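Local coordinates for protein lectin (Trichosanthes anguina, PDB 4HR6) that binds methyl alpha-galactoside and probably other galactosides, as a seed lectin that is a three-chain, nontoxic homologue of type II ribosome-inactivating proteins, at residues G223-V237 with I247-W260. Sequence-based numbering, arbitrary orientation.
Sequences GSISTPGNQRLAMDV and IILHRPHGDLNQQW. With AMG (methyl alpha-D-galactopyranoside), chain E.
A side-chain hydrogen bond joins Gln258 NE2 to Asp236 OD1 at 3.1 Å. The amide reaches the carboxylate on its anti side, tilted out of its plane, and the two planes stand 69° apart. NE2 also donates to Arg251 O, while Gln258 OE1 accepts from the backbone N of His253 and of Gly254, which fixes the amide's rotation and positions Asp236 from the second shell. With CG anti to the backbone N (chi1 172°), Asp236 turns its carboxylate to the galactoside: O3 of the sugar donates to OD1 at 2.6 Å and O4 to OD2. His253 NE2 and Asn257 ND2 each donate to that O3, and the His250 ring lays a face against C3 and C4.

Asn257 also clamps Val237 from both ends, its O accepting from Val237 N at 3.0 Å and its ND2 donating to Val237 O. The sugar-binding residues form one of the chain's two galactoside sites, in its second ricin-type beta-trefoil domain, built on the hairpin of strands 234-237 and 247-250, where Ala234 and His250 exchange two backbone bonds. Trp260 N donates to Gly223 O, and a water accepts from Ile225 N and donates to Met235 O and Gln258 O.

Trp260 brings its indole edge up beside strand 234-237, NE1 making a weak bond of 3.4 Å to Met235 O, and its six-membered ring packs by the Met235 and Val237 side chains on the face opposite Asp236. Ile225 CD1 sits over the indole, 4.1 Å from the centroid of its five-membered ring, while Met235 SD stands above the six-membered ring, a long Met-aromatic contact. Met235 CG presses tightly on Ile247 CG2. Leu233 CB meets Leu249 CG at 3.6 Å, and Pro252 CB covers one face of the Arg232 guanidinium, which is salt-bridged to Asp222.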
# COMPACT_ATOMS: atom_id res chain seq x y z
N GLY C 223 -8.96 0.16 -0.21
CA GLY C 223 -8.90 0.21 -1.67
C GLY C 223 -9.49 1.48 -2.28
O GLY C 223 -9.43 1.65 -3.49
N SER C 224 -10.03 2.39 -1.47
CA SER C 224 -10.61 3.64 -1.99
C SER C 224 -9.55 4.68 -2.36
O SER C 224 -8.38 4.61 -1.93
CB SER C 224 -11.61 4.24 -1.00
OG SER C 224 -11.00 4.76 0.17
N ILE C 225 -9.96 5.61 -3.22
CA ILE C 225 -9.23 6.86 -3.41
C ILE C 225 -10.17 7.90 -2.84
O ILE C 225 -11.21 8.19 -3.45
CB ILE C 225 -8.94 7.14 -4.88
CG1 ILE C 225 -8.06 6.02 -5.45
CG2 ILE C 225 -8.26 8.49 -5.05
CD1 ILE C 225 -7.66 6.20 -6.90
N SER C 226 -9.83 8.41 -1.66
CA SER C 226 -10.74 9.22 -0.86
C SER C 226 -10.28 10.66 -0.62
O SER C 226 -9.12 11.00 -0.86
CB SER C 226 -10.95 8.56 0.49
OG SER C 226 -11.69 7.37 0.36
N THR C 227 -11.20 11.49 -0.15
CA THR C 227 -10.87 12.82 0.34
C THR C 227 -10.43 12.67 1.80
O THR C 227 -10.95 11.81 2.50
CB THR C 227 -12.09 13.78 0.26
OG1 THR C 227 -13.19 13.22 0.99
CG2 THR C 227 -12.50 13.97 -1.18
N PRO C 228 -9.46 13.48 2.25
CA PRO C 228 -9.07 13.40 3.66
C PRO C 228 -10.14 13.98 4.57
O PRO C 228 -10.89 14.86 4.15
CB PRO C 228 -7.78 14.24 3.72
CG PRO C 228 -7.90 15.20 2.59
CD PRO C 228 -8.71 14.52 1.51
N GLY C 229 -10.25 13.46 5.79
CA GLY C 229 -11.20 13.99 6.78
C GLY C 229 -12.21 12.98 7.30
O GLY C 229 -12.12 11.78 6.99
N ASN C 230 -13.16 13.46 8.09
CA ASN C 230 -14.22 12.61 8.64
C ASN C 230 -15.38 12.45 7.66
O ASN C 230 -15.81 11.33 7.38
CB ASN C 230 -14.73 13.18 9.98
N GLN C 231 -15.87 13.58 7.12
CA GLN C 231 -16.95 13.57 6.12
C GLN C 231 -16.37 13.13 4.77
O GLN C 231 -16.27 13.93 3.84
CB GLN C 231 -17.59 14.95 6.02
N ARG C 232 -16.01 11.85 4.69
CA ARG C 232 -15.16 11.32 3.62
C ARG C 232 -15.97 10.90 2.39
O ARG C 232 -17.03 10.29 2.53
CB ARG C 232 -14.37 10.12 4.17
CG ARG C 232 -13.51 9.38 3.15
CD ARG C 232 -12.70 8.28 3.82
NE ARG C 232 -13.52 7.13 4.23
CZ ARG C 232 -13.60 5.95 3.60
NH1 ARG C 232 -12.92 5.71 2.47
NH2 ARG C 232 -14.37 5.00 4.10
N LEU C 233 -15.45 11.20 1.20
CA LEU C 233 -16.03 10.72 -0.06
C LEU C 233 -14.97 9.99 -0.90
O LEU C 233 -13.79 10.33 -0.85
CB LEU C 233 -16.61 11.88 -0.88
CG LEU C 233 -17.59 12.85 -0.21
CD1 LEU C 233 -17.83 14.06 -1.12
CD2 LEU C 233 -18.90 12.16 0.14
N ALA C 234 -15.44 9.03 -1.71
CA ALA C 234 -14.57 8.17 -2.53
C ALA C 234 -14.82 8.33 -4.02
O ALA C 234 -15.94 8.51 -4.47
CB ALA C 234 -14.82 6.73 -2.15
N MET C 235 -13.74 8.22 -4.78
CA MET C 235 -13.79 8.13 -6.22
C MET C 235 -14.59 6.87 -6.60
O MET C 235 -14.50 5.83 -5.93
CB MET C 235 -12.36 8.08 -6.76
CG MET C 235 -12.21 8.50 -8.19
SD MET C 235 -10.51 8.80 -8.69
CE MET C 235 -10.09 10.20 -7.67
N ASP C 236 -15.40 6.98 -7.65
CA ASP C 236 -16.50 6.05 -7.88
C ASP C 236 -16.86 6.05 -9.36
O ASP C 236 -17.09 7.11 -9.95
CB ASP C 236 -17.69 6.45 -6.99
CG ASP C 236 -18.97 5.66 -7.28
OD1 ASP C 236 -19.76 5.39 -6.34
OD2 ASP C 236 -19.20 5.32 -8.45
N VAL C 237 -16.90 4.85 -9.94
CA VAL C 237 -17.32 4.65 -11.32
C VAL C 237 -18.85 4.61 -11.33
O VAL C 237 -19.46 3.70 -10.76
CB VAL C 237 -16.75 3.35 -11.92
CG1 VAL C 237 -17.11 3.25 -13.41
CG2 VAL C 237 -15.24 3.29 -11.75
N ILE C 247 -16.52 9.44 -13.91
CA ILE C 247 -16.00 9.22 -12.56
C ILE C 247 -16.55 10.31 -11.65
O ILE C 247 -16.39 11.50 -11.92
CB ILE C 247 -14.46 9.27 -12.53
CG1 ILE C 247 -13.86 8.35 -13.60
CG2 ILE C 247 -13.94 8.92 -11.13
CD1 ILE C 247 -14.38 6.93 -13.53
N ILE C 248 -17.20 9.90 -10.57
CA ILE C 248 -17.80 10.82 -9.63
C ILE C 248 -17.23 10.65 -8.22
O ILE C 248 -16.50 9.69 -7.96
CB ILE C 248 -19.34 10.65 -9.58
CG1 ILE C 248 -19.73 9.30 -8.98
CG2 ILE C 248 -19.93 10.82 -10.97
CD1 ILE C 248 -21.22 9.11 -8.77
N LEU C 249 -17.60 11.57 -7.33
CA LEU C 249 -17.20 11.57 -5.93
C LEU C 249 -18.41 11.25 -5.07
O LEU C 249 -19.33 12.05 -4.95
CB LEU C 249 -16.64 12.95 -5.56
CG LEU C 249 -15.98 13.10 -4.19
CD1 LEU C 249 -14.81 12.14 -4.03
CD2 LEU C 249 -15.49 14.53 -4.03
N HIS C 250 -18.40 10.07 -4.46
CA HIS C 250 -19.60 9.49 -3.89
C HIS C 250 -19.42 9.15 -2.42
O HIS C 250 -18.30 9.12 -1.91
CB HIS C 250 -19.93 8.22 -4.69
CG HIS C 250 -21.30 7.68 -4.45
ND1 HIS C 250 -21.58 6.78 -3.45
CD2 HIS C 250 -22.47 7.91 -5.09
CE1 HIS C 250 -22.87 6.48 -3.48
NE2 HIS C 250 -23.43 7.15 -4.46
N ARG C 251 -20.53 8.91 -1.73
CA ARG C 251 -20.52 8.33 -0.40
C ARG C 251 -19.76 6.99 -0.43
O ARG C 251 -19.97 6.18 -1.33
CB ARG C 251 -21.97 8.09 0.04
CG ARG C 251 -22.16 7.75 1.51
CD ARG C 251 -23.62 7.45 1.82
NE ARG C 251 -23.93 7.70 3.23
CZ ARG C 251 -24.31 8.88 3.74
NH1 ARG C 251 -24.48 9.95 2.97
NH2 ARG C 251 -24.55 8.98 5.04
N PRO C 252 -18.88 6.74 0.56
CA PRO C 252 -18.10 5.50 0.56
C PRO C 252 -18.93 4.27 0.95
O PRO C 252 -19.63 4.29 1.95
CB PRO C 252 -17.02 5.75 1.62
CG PRO C 252 -17.09 7.20 1.94
CD PRO C 252 -18.51 7.59 1.71
N HIS C 253 -18.86 3.22 0.13
CA HIS C 253 -19.51 1.95 0.48
C HIS C 253 -18.64 0.71 0.22
O HIS C 253 -19.02 -0.40 0.58
CB HIS C 253 -20.89 1.80 -0.21
CG HIS C 253 -20.87 2.04 -1.69
ND1 HIS C 253 -20.02 1.38 -2.55
CD2 HIS C 253 -21.60 2.88 -2.47
CE1 HIS C 253 -20.22 1.79 -3.78
NE2 HIS C 253 -21.18 2.70 -3.76
N GLY C 254 -17.47 0.90 -0.39
CA GLY C 254 -16.50 -0.17 -0.53
C GLY C 254 -16.78 -1.27 -1.55
O GLY C 254 -16.13 -2.31 -1.53
N ASP C 255 -17.71 -1.03 -2.47
CA ASP C 255 -18.01 -1.99 -3.52
C ASP C 255 -16.99 -1.84 -4.66
O ASP C 255 -16.14 -0.95 -4.63
CB ASP C 255 -19.45 -1.81 -4.03
CG ASP C 255 -20.05 -3.11 -4.58
OD1 ASP C 255 -19.29 -4.00 -5.04
OD2 ASP C 255 -21.29 -3.25 -4.56
N LEU C 256 -17.09 -2.70 -5.66
CA LEU C 256 -16.06 -2.85 -6.68
C LEU C 256 -15.82 -1.59 -7.51
O LEU C 256 -14.69 -1.35 -7.97
CB LEU C 256 -16.41 -4.01 -7.61
CG LEU C 256 -16.59 -5.40 -6.99
CD1 LEU C 256 -17.12 -6.35 -8.06
CD2 LEU C 256 -15.29 -5.92 -6.40
N ASN C 257 -16.88 -0.81 -7.71
CA ASN C 257 -16.76 0.44 -8.46
C ASN C 257 -16.05 1.55 -7.68
O ASN C 257 -15.76 2.61 -8.25
CB ASN C 257 -18.12 0.93 -8.96
CG ASN C 257 -19.09 1.20 -7.84
OD1 ASN C 257 -19.09 0.51 -6.83
ND2 ASN C 257 -19.92 2.23 -8.00
N GLN C 258 -15.76 1.31 -6.39
CA GLN C 258 -14.97 2.22 -5.55
C GLN C 258 -13.59 1.65 -5.12
O GLN C 258 -12.88 2.24 -4.29
CB GLN C 258 -15.77 2.61 -4.30
CG GLN C 258 -16.84 3.64 -4.57
CD GLN C 258 -17.61 4.03 -3.33
OE1 GLN C 258 -17.29 3.59 -2.23
NE2 GLN C 258 -18.64 4.86 -3.51
N GLN C 259 -13.21 0.52 -5.72
CA GLN C 259 -11.94 -0.13 -5.40
C GLN C 259 -10.98 0.11 -6.54
O GLN C 259 -11.35 -0.01 -7.70
CB GLN C 259 -12.15 -1.63 -5.17
CG GLN C 259 -12.76 -1.98 -3.81
CD GLN C 259 -13.00 -3.48 -3.65
OE1 GLN C 259 -12.28 -4.30 -4.22
NE2 GLN C 259 -14.04 -3.84 -2.88
N TRP C 260 -9.74 0.44 -6.19
CA TRP C 260 -8.71 0.81 -7.15
C TRP C 260 -7.38 0.21 -6.73
O TRP C 260 -7.19 -0.14 -5.56
CB TRP C 260 -8.55 2.33 -7.17
CG TRP C 260 -9.81 3.09 -7.45
CD1 TRP C 260 -10.76 3.48 -6.55
CD2 TRP C 260 -10.26 3.52 -8.73
NE1 TRP C 260 -11.79 4.13 -7.20
CE2 TRP C 260 -11.49 4.18 -8.54
CE3 TRP C 260 -9.74 3.42 -10.03
CZ2 TRP C 260 -12.22 4.73 -9.61
CZ3 TRP C 260 -10.46 3.98 -11.09
CH2 TRP C 260 -11.68 4.62 -10.87
C1 AMG E . -25.27 3.39 -7.65
C2 AMG E . -23.87 2.91 -7.26
C3 AMG E . -23.06 4.04 -6.62
C4 AMG E . -23.06 5.26 -7.53
C5 AMG E . -24.49 5.62 -7.96
C6 AMG E . -24.54 6.75 -8.98
C7 AMG E . -27.39 3.40 -6.55
O1 AMG E . -26.01 3.77 -6.48
O2 AMG E . -24.00 1.80 -6.38
O3 AMG E . -21.70 3.64 -6.37
O4 AMG E . -22.23 4.99 -8.67
O5 AMG E . -25.14 4.49 -8.54
O6 AMG E . -25.84 7.34 -8.95
O HOH W 1 -12.63 5.01 -4.19